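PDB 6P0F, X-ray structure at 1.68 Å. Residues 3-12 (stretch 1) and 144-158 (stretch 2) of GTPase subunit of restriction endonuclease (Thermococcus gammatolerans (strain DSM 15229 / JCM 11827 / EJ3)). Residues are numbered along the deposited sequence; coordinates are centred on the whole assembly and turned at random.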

# COMPACT_ATOMS: atom_id res chain seq x y z
N ASN A 3 9.47 -6.23 -12.12
CA ASN A 3 8.73 -6.05 -10.89
C ASN A 3 7.25 -5.88 -11.22
O ASN A 3 6.84 -5.90 -12.38
CB ASN A 3 9.25 -4.85 -10.10
CG ASN A 3 9.64 -3.70 -11.01
OD1 ASN A 3 8.82 -3.23 -11.80
ND2 ASN A 3 10.89 -3.24 -10.91
N GLN A 4 6.45 -5.78 -10.17
CA GLN A 4 5.01 -5.77 -10.28
C GLN A 4 4.45 -4.46 -9.75
O GLN A 4 5.07 -3.77 -8.94
CB GLN A 4 4.41 -6.96 -9.55
CG GLN A 4 4.91 -8.29 -10.10
CD GLN A 4 4.53 -9.48 -9.27
OE1 GLN A 4 4.01 -10.47 -9.79
NE2 GLN A 4 4.79 -9.41 -7.96
N LEU A 5 3.27 -4.11 -10.24
CA LEU A 5 2.54 -2.93 -9.80
C LEU A 5 1.18 -3.39 -9.28
O LEU A 5 0.45 -4.10 -9.98
CB LEU A 5 2.36 -1.92 -10.93
CG LEU A 5 1.45 -0.71 -10.68
CD1 LEU A 5 2.04 0.09 -9.49
CD2 LEU A 5 1.31 0.14 -11.94
N PHE A 6 0.86 -3.01 -8.04
CA PHE A 6 -0.40 -3.34 -7.40
C PHE A 6 -1.16 -2.07 -7.07
O PHE A 6 -0.56 -1.01 -6.89
CB PHE A 6 -0.18 -4.14 -6.12
CG PHE A 6 0.53 -5.43 -6.35
CD1 PHE A 6 -0.16 -6.55 -6.77
CD2 PHE A 6 1.90 -5.52 -6.17
CE1 PHE A 6 0.49 -7.74 -7.01
CE2 PHE A 6 2.56 -6.73 -6.39
CZ PHE A 6 1.83 -7.84 -6.84
N ILE A 7 -2.50 -2.18 -7.03
CA ILE A 7 -3.38 -1.12 -6.57
C ILE A 7 -4.08 -1.60 -5.31
O ILE A 7 -4.68 -2.68 -5.28
CB ILE A 7 -4.43 -0.72 -7.62
CG1 ILE A 7 -3.76 -0.10 -8.83
CG2 ILE A 7 -5.45 0.25 -7.01
CD1 ILE A 7 -4.68 -0.11 -10.05
N ILE A 8 -4.00 -0.80 -4.24
CA ILE A 8 -4.71 -1.11 -3.00
C ILE A 8 -5.65 0.04 -2.71
O ILE A 8 -5.24 1.19 -2.60
CB ILE A 8 -3.74 -1.37 -1.86
CG1 ILE A 8 -2.94 -2.64 -2.15
CG2 ILE A 8 -4.50 -1.50 -0.52
CD1 ILE A 8 -1.81 -2.87 -1.12
N GLY A 9 -6.95 -0.29 -2.58
CA GLY A 9 -7.97 0.71 -2.41
C GLY A 9 -8.26 0.88 -0.92
O GLY A 9 -8.63 -0.08 -0.25
N ILE A 10 -8.08 2.09 -0.44
CA ILE A 10 -8.27 2.43 0.98
C ILE A 10 -9.56 3.23 1.07
O ILE A 10 -9.63 4.36 0.60
CB ILE A 10 -7.09 3.26 1.52
CG1 ILE A 10 -5.75 2.56 1.31
CG2 ILE A 10 -7.34 3.64 3.02
CD1 ILE A 10 -5.61 1.26 2.04
N GLY A 11 -10.60 2.66 1.70
CA GLY A 11 -11.87 3.36 1.76
C GLY A 11 -11.92 4.39 2.88
O GLY A 11 -11.67 4.06 4.04
N THR A 12 -12.23 5.63 2.54
CA THR A 12 -12.32 6.65 3.57
C THR A 12 -13.55 6.44 4.45
O THR A 12 -14.53 5.81 4.06
CB THR A 12 -12.37 8.05 2.95
OG1 THR A 12 -13.43 8.11 1.99
CG2 THR A 12 -11.04 8.36 2.26
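Stretch 2 (144-158) KLGYNPDYFPIAGYV

Stretch 2 leaves a helix through a Schellman motif at Gly146, whose positive phi would jam a CB against the preceding carbonyl, makes a type I turn from Asn148 to Tyr151, and then runs as a strand, Ala155 onward, antiparallel to the strand through Leu5 to Gly9, at 157° with a closest approach of the axes of 4.6 Å. Phe6 faces Tyr157 and Ile8 faces Ala155 as non-hydrogen-bonded pairs; Ile7 and Gly156 bond both ways, Ile7 N to Gly156 O at 2.9 Å and Gly156 N to Ile7 O at 2.7 Å. Val158 N gives to Leu5 O (2.9 Å), and Gly9 N to Ile154 O (3.2 Å).

Ile7 is the hub. With chi1 m, its t chi2 extends CD1 to Val158 CG2 (3.7 Å) and Tyr147 CE2 (3.8 Å), while its CG2 meets Pro153 CG at 3.7 Å. Its partner has no side chain: a CB on Gly156 would be crowded by Tyr151 OH. Leu5 (t, p) shares this face, its CG 3.9 Å from CG2 of Val158 (t).

On the Phe6 face, chi1 t brings the Tyr157 ring toward stretch 1: CD1 is 3.7 Å from Phe6 CE1, CE1 4.0 Å from Gln4 CB.

Beyond the paired residues, Phe152, chi1 t, points its CB sideways but brings its ring end nearer, CE1 3.7 Å from Gly9 CA. A CB on Gly9 would clash with Pro153 O.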

# COMPACT_ATOMS: atom_id res chain seq x y z
N LYS A 144 -5.01 7.08 -17.30
CA LYS A 144 -3.71 6.79 -17.88
C LYS A 144 -3.47 5.29 -17.97
O LYS A 144 -2.83 4.81 -18.92
CB LYS A 144 -2.61 7.48 -17.06
CG LYS A 144 -1.30 7.61 -17.80
CD LYS A 144 -1.45 8.39 -19.12
CE LYS A 144 -0.12 8.96 -19.62
NZ LYS A 144 -0.31 10.03 -20.65
N LEU A 145 -3.98 4.52 -17.01
CA LEU A 145 -3.80 3.07 -17.00
C LEU A 145 -4.78 2.34 -17.92
O LEU A 145 -4.66 1.12 -18.06
CB LEU A 145 -3.97 2.51 -15.59
CG LEU A 145 -2.79 2.76 -14.63
CD1 LEU A 145 -3.17 2.43 -13.19
CD2 LEU A 145 -1.59 1.93 -15.04
N GLY A 146 -5.77 3.03 -18.46
CA GLY A 146 -6.78 2.39 -19.29
C GLY A 146 -7.91 1.75 -18.54
O GLY A 146 -8.63 0.91 -19.10
N TYR A 147 -8.07 2.06 -17.26
CA TYR A 147 -9.18 1.59 -16.47
C TYR A 147 -10.32 2.61 -16.51
O TYR A 147 -10.11 3.79 -16.80
CB TYR A 147 -8.75 1.36 -15.01
CG TYR A 147 -7.77 0.26 -14.75
CD1 TYR A 147 -7.97 -1.01 -15.24
CD2 TYR A 147 -6.69 0.46 -13.91
CE1 TYR A 147 -7.11 -2.02 -14.94
CE2 TYR A 147 -5.82 -0.53 -13.62
CZ TYR A 147 -6.01 -1.76 -14.13
OH TYR A 147 -5.14 -2.76 -13.81
N ASN A 148 -11.53 2.15 -16.19
CA ASN A 148 -12.61 3.09 -16.00
C ASN A 148 -12.25 4.09 -14.93
O ASN A 148 -11.57 3.73 -13.94
CB ASN A 148 -13.90 2.36 -15.63
CG ASN A 148 -14.48 1.56 -16.80
OD1 ASN A 148 -13.96 1.59 -17.93
ND2 ASN A 148 -15.56 0.84 -16.53
N PRO A 149 -12.70 5.33 -15.05
CA PRO A 149 -12.30 6.37 -14.10
C PRO A 149 -12.55 6.04 -12.64
O PRO A 149 -11.78 6.46 -11.79
CB PRO A 149 -13.14 7.58 -14.54
CG PRO A 149 -13.44 7.35 -15.99
CD PRO A 149 -13.46 5.87 -16.21
N ASP A 150 -13.64 5.34 -12.32
CA ASP A 150 -14.00 5.10 -10.93
C ASP A 150 -13.53 3.74 -10.41
O ASP A 150 -13.94 3.33 -9.31
CB ASP A 150 -15.53 5.23 -10.75
CG ASP A 150 -16.32 4.28 -11.63
OD1 ASP A 150 -15.74 3.56 -12.47
OD2 ASP A 150 -17.57 4.29 -11.51
N TYR A 151 -12.67 3.05 -11.16
CA TYR A 151 -12.12 1.77 -10.72
C TYR A 151 -11.40 1.91 -9.38
O TYR A 151 -10.53 2.76 -9.20
CB TYR A 151 -11.17 1.24 -11.79
CG TYR A 151 -10.51 -0.08 -11.47
CD1 TYR A 151 -11.25 -1.20 -11.15
CD2 TYR A 151 -9.13 -0.19 -11.51
CE1 TYR A 151 -10.63 -2.40 -10.87
CE2 TYR A 151 -8.50 -1.38 -11.27
CZ TYR A 151 -9.23 -2.47 -10.92
OH TYR A 151 -8.57 -3.65 -10.66
N PHE A 152 -11.76 1.03 -8.45
CA PHE A 152 -11.35 1.17 -7.04
C PHE A 152 -11.32 -0.22 -6.43
O PHE A 152 -12.17 -0.59 -5.61
CB PHE A 152 -12.31 2.12 -6.31
CG PHE A 152 -11.85 2.57 -4.94
CD1 PHE A 152 -10.59 3.02 -4.71
CD2 PHE A 152 -12.74 2.60 -3.87
CE1 PHE A 152 -10.21 3.45 -3.45
CE2 PHE A 152 -12.36 3.03 -2.62
CZ PHE A 152 -11.08 3.45 -2.40
N PRO A 153 -10.33 -1.04 -6.81
CA PRO A 153 -10.27 -2.40 -6.29
C PRO A 153 -9.83 -2.43 -4.85
O PRO A 153 -9.05 -1.58 -4.39
CB PRO A 153 -9.25 -3.09 -7.20
CG PRO A 153 -8.30 -1.99 -7.57
CD PRO A 153 -9.16 -0.72 -7.67
N ILE A 154 -10.30 -3.44 -4.11
CA ILE A 154 -9.71 -3.67 -2.79
C ILE A 154 -8.24 -4.01 -2.92
O ILE A 154 -7.39 -3.47 -2.20
CB ILE A 154 -10.50 -4.75 -2.03
CG1 ILE A 154 -11.82 -4.15 -1.55
CG2 ILE A 154 -9.71 -5.22 -0.84
CD1 ILE A 154 -12.75 -5.17 -0.97
N ALA A 155 -7.90 -4.88 -3.87
CA ALA A 155 -6.52 -5.22 -4.20
C ALA A 155 -6.47 -5.66 -5.65
O ALA A 155 -7.15 -6.62 -6.02
CB ALA A 155 -5.99 -6.33 -3.29
N GLY A 156 -5.70 -4.95 -6.45
CA GLY A 156 -5.58 -5.26 -7.87
C GLY A 156 -4.14 -5.41 -8.32
O GLY A 156 -3.21 -4.86 -7.72
N TYR A 157 -3.97 -6.20 -9.37
CA TYR A 157 -2.68 -6.41 -10.02
C TYR A 157 -2.74 -5.74 -11.39
O TYR A 157 -3.69 -5.97 -12.15
CB TYR A 157 -2.37 -7.90 -10.17
CG TYR A 157 -1.20 -8.20 -11.07
CD1 TYR A 157 0.10 -7.91 -10.68
CD2 TYR A 157 -1.38 -8.78 -12.32
CE1 TYR A 157 1.18 -8.18 -11.49
CE2 TYR A 157 -0.30 -9.07 -13.14
CZ TYR A 157 0.97 -8.77 -12.72
OH TYR A 157 2.06 -9.04 -13.52
N VAL A 158 -1.76 -4.90 -11.69
CA VAL A 158 -1.74 -4.18 -12.96
C VAL A 158 -0.92 -5.03 -13.94
O VAL A 158 0.29 -5.20 -13.79
CB VAL A 158 -1.19 -2.76 -12.83
CG1 VAL A 158 -1.25 -2.03 -14.16
CG2 VAL A 158 -2.02 -1.99 -11.79